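PDB 4GUN: superoxide dismutase from Candida albicans, which probably disproportionates superoxide to hydrogen peroxide and molecular oxygen at a manganese centre, protecting the cell from radicals. Local coordinates for residues I13-D18 with E27-H32; W84-P89 with P165-D170. The protein carries 2 engineered substitutions. All coordinates share one frame; numbering follows the deposited sequence.

Interaction 1 of 2, residues I13-D18 with E27-H32. With MN (manganese (II) ion), chain Q.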
ATOM      1  N   ILE A  13     -10.363 -17.265  26.879  1.00 19.25           N
ATOM      2  CA  ILE A  13      -8.913 -17.571  26.858  1.00 18.76           C
ATOM      3  C   ILE A  13      -8.600 -18.803  27.721  1.00 21.32           C
ATOM      4  O   ILE A  13      -8.919 -18.799  28.901  1.00 18.73           O
ATOM      5  CB  ILE A  13      -8.062 -16.333  27.274  1.00 21.57           C
ATOM      6  CG1 ILE A  13      -8.554 -15.011  26.623  1.00 22.68           C
ATOM      7  CG2 ILE A  13      -6.566 -16.568  27.070  1.00 21.12           C
ATOM      8  CD1 ILE A  13      -8.419 -14.879  25.097  1.00 26.12           C
ATOM      9  N   ASP A  14      -7.926 -19.819  27.142  1.00 19.99           N
ATOM     10  CA  ASP A  14      -7.590 -21.105  27.783  1.00 20.80           C
ATOM     11  C   ASP A  14      -6.414 -21.066  28.790  1.00 24.14           C
ATOM     12  O   ASP A  14      -5.868 -22.116  29.151  1.00 26.39           O
ATOM     13  CB  ASP A  14      -7.363 -22.204  26.718  1.00 23.22           C
ATOM     14  CG  ASP A  14      -8.346 -22.211  25.553  1.00 36.71           C
ATOM     15  OD1 ASP A  14      -9.567 -21.994  25.793  1.00 38.79           O
ATOM     16  OD2 ASP A  14      -7.908 -22.481  24.409  1.00 42.81           O
ATOM     17  N   TRP A  15      -6.032 -19.872  29.238  1.00 16.62           N
ATOM     18  CA  TRP A  15      -4.961 -19.690  30.216  1.00 15.03           C
ATOM     19  C   TRP A  15      -5.186 -18.438  31.045  1.00 18.33           C
ATOM     20  O   TRP A  15      -5.878 -17.518  30.601  1.00 17.09           O
ATOM     21  CB  TRP A  15      -3.560 -19.698  29.565  1.00 13.02           C
ATOM     22  CG  TRP A  15      -3.472 -19.032  28.225  1.00 13.77           C
ATOM     23  CD1 TRP A  15      -3.510 -19.644  27.008  1.00 16.43           C
ATOM     24  CD2 TRP A  15      -3.256 -17.634  27.964  1.00 13.56           C
ATOM     25  NE1 TRP A  15      -3.361 -18.717  26.004  1.00 15.39           N
ATOM     26  CE2 TRP A  15      -3.204 -17.473  26.561  1.00 16.91           C
ATOM     27  CE3 TRP A  15      -3.136 -16.491  28.784  1.00 15.08           C
ATOM     28  CZ2 TRP A  15      -3.055 -16.218  25.952  1.00 16.14           C
ATOM     29  CZ3 TRP A  15      -2.956 -15.249  28.181  1.00 16.54           C
ATOM     30  CH2 TRP A  15      -2.920 -15.123  26.782  1.00 16.99           C
ATOM     31  N   ALA A  16      -4.602 -18.410  32.253  1.00 15.68           N
ATOM     32  CA  ALA A  16      -4.689 -17.269  33.177  1.00 14.82           C
ATOM     33  C   ALA A  16      -3.828 -16.119  32.633  1.00 16.18           C
ATOM     34  O   ALA A  16      -2.840 -16.367  31.936  1.00 14.11           O
ATOM     35  CB  ALA A  16      -4.215 -17.689  34.560  1.00 15.54           C
ATOM     36  N   LEU A  17      -4.196 -14.859  32.936  1.00 12.46           N
ATOM     37  CA  LEU A  17      -3.467 -13.698  32.410  1.00 11.79           C
ATOM     38  C   LEU A  17      -1.968 -13.647  32.766  1.00 14.10           C
ATOM     39  O   LEU A  17      -1.139 -13.155  31.981  1.00 13.79           O
ATOM     40  CB  LEU A  17      -4.168 -12.406  32.832  1.00 11.55           C
ATOM     41  CG  LEU A  17      -5.552 -12.167  32.270  1.00 15.38           C
ATOM     42  CD1 LEU A  17      -6.287 -11.112  33.090  1.00 16.17           C
ATOM     43  CD2 LEU A  17      -5.486 -11.751  30.789  1.00 14.11           C
ATOM     44  N   ASP A  18      -1.622 -14.182  33.926  1.00  9.54           N
ATOM     45  CA  ASP A  18      -0.237 -14.179  34.399  1.00 10.53           C
ATOM     46  C   ASP A  18       0.539 -15.483  34.071  1.00 13.85           C
ATOM     47  O   ASP A  18       1.703 -15.611  34.436  1.00 14.20           O
ATOM     48  CB  ASP A  18      -0.237 -13.912  35.919  1.00 13.13           C
ATOM     49  CG  ASP A  18      -0.842 -15.031  36.767  1.00 25.28           C
ATOM     50  OD1 ASP A  18      -0.708 -14.970  38.005  1.00 27.17           O
ATOM     51  OD2 ASP A  18      -1.487 -15.945  36.189  1.00 28.56           O
ATOM     52  N   GLU A  27       0.253  -7.730  32.818  1.00 14.43           N
ATOM     53  CA  GLU A  27      -0.050  -6.329  32.506  1.00 14.91           C
ATOM     54  C   GLU A  27      -0.281  -6.120  31.010  1.00 16.41           C
ATOM     55  O   GLU A  27      -1.317  -5.560  30.636  1.00 15.27           O
ATOM     56  CB  GLU A  27       1.023  -5.390  33.112  1.00 17.47           C
ATOM     57  CG  GLU A  27       1.005  -5.356  34.645  1.00 29.17           C
ATOM     58  CD  GLU A  27       1.225  -6.689  35.348  1.00 40.30           C
ATOM     59  OE1 GLU A  27       2.132  -7.440  34.916  1.00 12.59           O
ATOM     60  OE2 GLU A  27       0.427  -7.025  36.255  1.00 27.80           O
ATOM     61  N   ILE A  28       0.603  -6.693  30.158  1.00 11.14           N
ATOM     62  CA  ILE A  28       0.416  -6.691  28.689  1.00  9.68           C
ATOM     63  C   ILE A  28      -0.839  -7.505  28.340  1.00 11.79           C
ATOM     64  O   ILE A  28      -1.729  -6.969  27.704  1.00  9.51           O
ATOM     65  CB  ILE A  28       1.667  -7.206  27.912  1.00 11.19           C
ATOM     66  CG1 ILE A  28       2.836  -6.208  28.012  1.00  9.98           C
ATOM     67  CG2 ILE A  28       1.313  -7.521  26.430  1.00 10.67           C
ATOM     68  CD1 ILE A  28       4.211  -6.828  27.653  1.00  9.02           C
ATOM     69  N   ASN A  29      -0.919  -8.787  28.779  1.00  8.89           N
ATOM     70  CA  ASN A  29      -2.062  -9.662  28.498  1.00  8.28           C
ATOM     71  C   ASN A  29      -3.431  -9.059  28.866  1.00 12.22           C
ATOM     72  O   ASN A  29      -4.376  -9.142  28.085  1.00 10.61           O
ATOM     73  CB  ASN A  29      -1.856 -11.046  29.142  1.00 11.06           C
ATOM     74  CG  ASN A  29      -0.826 -11.925  28.453  1.00 22.15           C
ATOM     75  OD1 ASN A  29      -0.538 -11.772  27.265  1.00 13.69           O
ATOM     76  ND2 ASN A  29      -0.278 -12.904  29.170  1.00  8.98           N
ATOM     77  N   ASP A  30      -3.536  -8.418  30.036  1.00 11.52           N
ATOM     78  CA  ASP A  30      -4.808  -7.802  30.453  1.00 11.62           C
ATOM     79  C   ASP A  30      -5.247  -6.672  29.496  1.00 14.76           C
ATOM     80  O   ASP A  30      -6.417  -6.592  29.124  1.00 14.76           O
ATOM     81  CB  ASP A  30      -4.721  -7.282  31.895  1.00 13.26           C
ATOM     82  CG  ASP A  30      -6.072  -6.965  32.506  1.00 20.38           C
ATOM     83  OD1 ASP A  30      -7.099  -7.379  31.927  1.00 22.52           O
ATOM     84  OD2 ASP A  30      -6.102  -6.350  33.581  1.00 26.95           O
ATOM     85  N   LEU A  31      -4.309  -5.823  29.085  1.00 12.59           N
ATOM     86  CA  LEU A  31      -4.616  -4.732  28.146  1.00 11.69           C
ATOM     87  C   LEU A  31      -4.853  -5.295  26.762  1.00 14.22           C
ATOM     88  O   LEU A  31      -5.795  -4.891  26.068  1.00 12.63           O
ATOM     89  CB  LEU A  31      -3.462  -3.733  28.085  1.00 10.63           C
ATOM     90  CG  LEU A  31      -3.296  -2.841  29.298  1.00 15.15           C
ATOM     91  CD1 LEU A  31      -1.945  -2.147  29.258  1.00 14.35           C
ATOM     92  CD2 LEU A  31      -4.448  -1.832  29.416  1.00 16.36           C
ATOM     93  N   HIS A  32      -4.000  -6.258  26.380  1.00 10.53           N
ATOM     94  CA  HIS A  32      -4.028  -6.882  25.055  1.00  8.79           C
ATOM     95  C   HIS A  32      -5.362  -7.509  24.721  1.00 10.29           C
ATOM     96  O   HIS A  32      -5.926  -7.207  23.675  1.00  9.26           O
ATOM     97  CB  HIS A  32      -2.855  -7.863  24.871  1.00  7.79           C
ATOM     98  CG  HIS A  32      -2.386  -7.985  23.442  1.00  9.80           C
ATOM     99  ND1 HIS A  32      -1.369  -8.843  23.100  1.00 10.46           N
ATOM    100  CD2 HIS A  32      -2.842  -7.385  22.319  1.00  9.82           C
ATOM    101  CE1 HIS A  32      -1.220  -8.726  21.793  1.00  9.06           C
ATOM    102  NE2 HIS A  32      -2.093  -7.870  21.277  1.00  8.88           N
TER
HETATM  103 MN    MN Q 301      -2.117  -7.049  19.281  1.00  9.91          MN
HETATM  104  O   HOH W   1      -1.893  -6.461  17.215  1.00 14.68           O

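Interaction 2 of 2, residues W84-P89 with P165-D170. With MN (manganese (II) ion), chain Q.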
ATOM      1  N   TRP A  84      -4.088 -16.002  20.701  1.00  8.98           N
ATOM      2  CA  TRP A  84      -4.369 -16.599  22.012  1.00  9.72           C
ATOM      3  C   TRP A  84      -4.366 -18.136  21.980  1.00 14.16           C
ATOM      4  O   TRP A  84      -3.924 -18.763  22.950  1.00 12.25           O
ATOM      5  CB  TRP A  84      -5.667 -16.080  22.655  1.00  8.68           C
ATOM      6  CG  TRP A  84      -6.001 -14.617  22.474  1.00  9.20           C
ATOM      7  CD1 TRP A  84      -7.204 -14.107  22.088  1.00 11.62           C
ATOM      8  CD2 TRP A  84      -5.150 -13.484  22.744  1.00  8.73           C
ATOM      9  NE1 TRP A  84      -7.168 -12.733  22.111  1.00 10.61           N
ATOM     10  CE2 TRP A  84      -5.903 -12.323  22.462  1.00 11.97           C
ATOM     11  CE3 TRP A  84      -3.808 -13.339  23.148  1.00  9.65           C
ATOM     12  CZ2 TRP A  84      -5.362 -11.037  22.555  1.00 10.57           C
ATOM     13  CZ3 TRP A  84      -3.286 -12.063  23.276  1.00 11.03           C
ATOM     14  CH2 TRP A  84      -4.044 -10.934  22.932  1.00 11.73           C
ATOM     15  N   LYS A  85      -4.841 -18.720  20.852  1.00 11.55           N
ATOM     16  CA  LYS A  85      -4.888 -20.163  20.630  1.00 10.72           C
ATOM     17  C   LYS A  85      -3.535 -20.780  20.390  1.00 14.35           C
ATOM     18  O   LYS A  85      -3.373 -21.966  20.693  1.00 14.31           O
ATOM     19  CB  LYS A  85      -5.917 -20.554  19.556  1.00 12.79           C
ATOM     20  CG  LYS A  85      -7.373 -20.489  20.029  1.00 20.37           C
ATOM     21  CD  LYS A  85      -7.771 -21.710  20.833  1.00 32.30           C
ATOM     22  CE  LYS A  85      -9.258 -21.831  21.053  1.00 47.81           C
ATOM     23  NZ  LYS A  85      -9.605 -23.151  21.648  1.00 62.04           N
ATOM     24  N   ASN A  86      -2.546 -20.002  19.875  1.00 10.82           N
ATOM     25  CA  ASN A  86      -1.183 -20.528  19.710  1.00 10.51           C
ATOM     26  C   ASN A  86      -0.207 -20.100  20.803  1.00 13.68           C
ATOM     27  O   ASN A  86       1.008 -20.153  20.627  1.00 13.01           O
ATOM     28  CB  ASN A  86      -0.611 -20.468  18.268  1.00  5.52           C
ATOM     29  CG  ASN A  86      -0.362 -19.106  17.677  1.00 15.15           C
ATOM     30  OD1 ASN A  86      -0.791 -18.829  16.567  1.00  9.41           O
ATOM     31  ND2 ASN A  86       0.413 -18.256  18.349  1.00 11.96           N
ATOM     32  N   LEU A  87      -0.761 -19.722  21.964  1.00  9.69           N
ATOM     33  CA  LEU A  87       0.008 -19.384  23.151  1.00  9.11           C
ATOM     34  C   LEU A  87      -0.455 -20.330  24.241  1.00 12.83           C
ATOM     35  O   LEU A  87      -1.636 -20.663  24.299  1.00 12.24           O
ATOM     36  CB  LEU A  87      -0.220 -17.921  23.589  1.00  8.89           C
ATOM     37  CG  LEU A  87       0.430 -16.811  22.726  1.00 11.94           C
ATOM     38  CD1 LEU A  87      -0.054 -15.446  23.163  1.00 11.08           C
ATOM     39  CD2 LEU A  87       1.964 -16.865  22.777  1.00 11.77           C
ATOM     40  N   ALA A  88       0.456 -20.782  25.084  1.00 10.45           N
ATOM     41  CA  ALA A  88       0.117 -21.713  26.168  1.00 10.63           C
ATOM     42  C   ALA A  88       1.149 -21.612  27.279  1.00 15.97           C
ATOM     43  O   ALA A  88       2.345 -21.492  26.983  1.00 15.50           O
ATOM     44  CB  ALA A  88       0.077 -23.150  25.648  1.00 11.08           C
ATOM     45  N   PRO A  89       0.731 -21.720  28.560  1.00 14.09           N
ATOM     46  CA  PRO A  89       1.729 -21.743  29.647  1.00 13.79           C
ATOM     47  C   PRO A  89       2.706 -22.910  29.474  1.00 16.99           C
ATOM     48  O   PRO A  89       2.369 -23.908  28.816  1.00 15.02           O
ATOM     49  CB  PRO A  89       0.891 -21.953  30.914  1.00 15.98           C
ATOM     50  CG  PRO A  89      -0.523 -21.742  30.530  1.00 20.57           C
ATOM     51  CD  PRO A  89      -0.650 -21.902  29.063  1.00 16.23           C
ATOM     52  N   PRO A 165      -3.362 -20.221   8.209  1.00 10.16           N
ATOM     53  CA  PRO A 165      -2.428 -19.715   9.235  1.00  9.81           C
ATOM     54  C   PRO A 165      -2.146 -20.837  10.265  1.00 10.05           C
ATOM     55  O   PRO A 165      -3.080 -21.493  10.735  1.00  8.52           O
ATOM     56  CB  PRO A 165      -3.166 -18.500   9.824  1.00 11.86           C
ATOM     57  CG  PRO A 165      -4.623 -18.757   9.566  1.00 14.94           C
ATOM     58  CD  PRO A 165      -4.743 -19.711   8.407  1.00 10.70           C
ATOM     59  N   ILE A 166      -0.864 -21.141  10.509  1.00  6.16           N
ATOM     60  CA  ILE A 166      -0.447 -22.231  11.423  1.00  5.18           C
ATOM     61  C   ILE A 166      -0.015 -21.656  12.779  1.00  9.59           C
ATOM     62  O   ILE A 166      -0.389 -22.178  13.835  1.00  7.49           O
ATOM     63  CB  ILE A 166       0.636 -23.167  10.772  1.00  7.24           C
ATOM     64  CG1 ILE A 166       0.231 -23.688   9.356  1.00  6.02           C
ATOM     65  CG2 ILE A 166       1.055 -24.320  11.705  1.00  5.95           C
ATOM     66  CD1 ILE A 166      -1.178 -24.427   9.282  1.00  7.01           C
ATOM     67  N   ILE A 167       0.793 -20.587  12.726  1.00  7.57           N
ATOM     68  CA  ILE A 167       1.281 -19.833  13.880  1.00  6.72           C
ATOM     69  C   ILE A 167       1.124 -18.359  13.568  1.00 10.25           C
ATOM     70  O   ILE A 167       1.546 -17.918  12.495  1.00 10.48           O
ATOM     71  CB  ILE A 167       2.777 -20.181  14.213  1.00  9.30           C
ATOM     72  CG1 ILE A 167       2.933 -21.598  14.828  1.00  9.52           C
ATOM     73  CG2 ILE A 167       3.471 -19.090  15.087  1.00  9.00           C
ATOM     74  CD1 ILE A 167       2.383 -21.801  16.286  1.00 17.91           C
ATOM     75  N   ALA A 168       0.549 -17.585  14.520  1.00  5.82           N
ATOM     76  CA  ALA A 168       0.429 -16.135  14.375  1.00  5.27           C
ATOM     77  C   ALA A 168       1.253 -15.494  15.497  1.00  7.61           C
ATOM     78  O   ALA A 168       1.132 -15.905  16.669  1.00  5.60           O
ATOM     79  CB  ALA A 168      -1.027 -15.717  14.478  1.00  6.39           C
ATOM     80  N   ILE A 169       2.163 -14.581  15.116  1.00  6.19           N
ATOM     81  CA  ILE A 169       3.021 -13.794  16.021  1.00  6.13           C
ATOM     82  C   ILE A 169       2.741 -12.292  15.865  1.00  7.74           C
ATOM     83  O   ILE A 169       3.080 -11.704  14.838  1.00  7.23           O
ATOM     84  CB  ILE A 169       4.542 -14.073  15.890  1.00 10.20           C
ATOM     85  CG1 ILE A 169       4.888 -15.589  15.986  1.00 12.39           C
ATOM     86  CG2 ILE A 169       5.326 -13.245  16.941  1.00 10.43           C
ATOM     87  CD1 ILE A 169       4.648 -16.230  17.344  1.00 12.86           C
ATOM     88  N   ASP A 170       2.195 -11.680  16.911  1.00  4.55           N
ATOM     89  CA  ASP A 170       1.901 -10.252  16.969  1.00  4.69           C
ATOM     90  C   ASP A 170       3.187  -9.438  17.163  1.00 10.87           C
ATOM     91  O   ASP A 170       3.875  -9.598  18.174  1.00  9.72           O
ATOM     92  CB  ASP A 170       0.921  -9.958  18.122  1.00  6.02           C
ATOM     93  CG  ASP A 170       0.228  -8.606  18.036  1.00  8.85           C
ATOM     94  OD1 ASP A 170       0.547  -7.826  17.120  1.00 13.13           O
ATOM     95  OD2 ASP A 170      -0.655  -8.351  18.848  1.00 12.77           O
TER
HETATM   96 MN    MN Q 301      -2.117  -7.049  19.281  1.00  9.91          MN
HETATM   97  O   HOH W   1      -1.893  -6.461  17.215  1.00 14.68           O

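Interaction 1 of 2, residues I13-D18 with E27-H32
Leu17 and Asn29 bring the two backbones closest, their CA atoms 5.8 Å apart, where the irregular loop 13-18 passes the first turns of helix 26-56. This helix is the first arm of the alpha-hairpin domain of iron/manganese superoxide dismutases. Asn29 carries the polar link. Its CG stands beside the backbone N and anti to the carbonyl carbon (chi1 -73°), which carries the amide out toward Leu17. Asn29 ND2 donates to Leu17 O at 3.0 Å; the bond is nearly straight (175° at the hydrogen), and the oxygen lies in the amide plane, helping to fix the group's rotation. The Asn29 and Trp15 side chains cross at about a right angle, their amide and indole planes 49° apart, and Trp15 CZ3 comes within 3.7 Å of Asn29 ND2. Ile13 CG2 sits over the centre of one Trp15 ring face, and Trp15 NE1 hydrogen-bonds to Trp84 O. Leu17 lays its two methyls along the helix: CD2 rests on the main chain between Asn29 and Asp30, and CD1 lies in van der Waals contact, 4.0 Å from Asp30 OD1, whose hydrogen bond goes to Asn34 ND2. One turn beyond Asn29, His32 points its NE2 at the manganese, 2.2 Å away.

Interaction 2 of 2, residues W84-P89 with P165-D170
Ile167 and Ala168, in the final strand of the sheet, receive the side chain of Asn86, the residue at which the chain leaves the helical conformation after helix 60-85. The nearest CA atoms, those of Asn86 and Ile167, are 6.4 Å apart, and every residue that touches is buried. Ile166 stands at the margin of the contact: its O accepts a hydrogen bond from Arg203 NH1, which also donates to Asn86 OD1. Next in the strand, Ile167 lays its CD1 methyl against Asn86 CB at 3.8 Å, a position reached with CG1 beside the backbone N and anti to the carbonyl carbon (chi1 -72°). Ile166 and Ile167 together face Ile137 on strand 133-140, forming a classic beta bulge in the antiparallel sheet of the C-terminal domain. Ala168 then offers both its peptide groups to the one amide. Its N donates to Asn86 OD1 at 2.7 Å, tilted 35° out of the carbonyl plane and giving OD1 a second donor beside Arg203, and its O accepts from Asn86 ND2 at 3.0 Å. With chi1 at 66°, CG of Asn86 lies between its own N and carbonyl carbon, and the two bonds join the C-terminal end of helix 60-85, in the alpha-hairpin domain, to this sheet. Past Ile169, Asp170 ends the strand as a metal ligand, with OD2 2.0 Å from the manganese. Its other oxygen, OD1, accepts a weak hydrogen bond from the metal-bound water at 2.8 Å and a second from Trp172 N.

Overall arrangement
Interactions 1 and 2 follow one another along the chain, with centres 13 Å apart, and each ends in a ligand of the same manganese. His32 NE2 and Asp170 OD2 lie 2.9 Å apart as neighbouring ligands of the metal, where His80, His174 and the shared water complete the five ligands. Loop 13-18 meets the end of helix 60-85: besides the bond from the Trp15 indole, Asp14 OD2 forms a long, weak ion pair with Lys85 NZ. Trp84 itself meets His32 edge-to-face, so a residue of 84-89 packs on a metal ligand of 27-32.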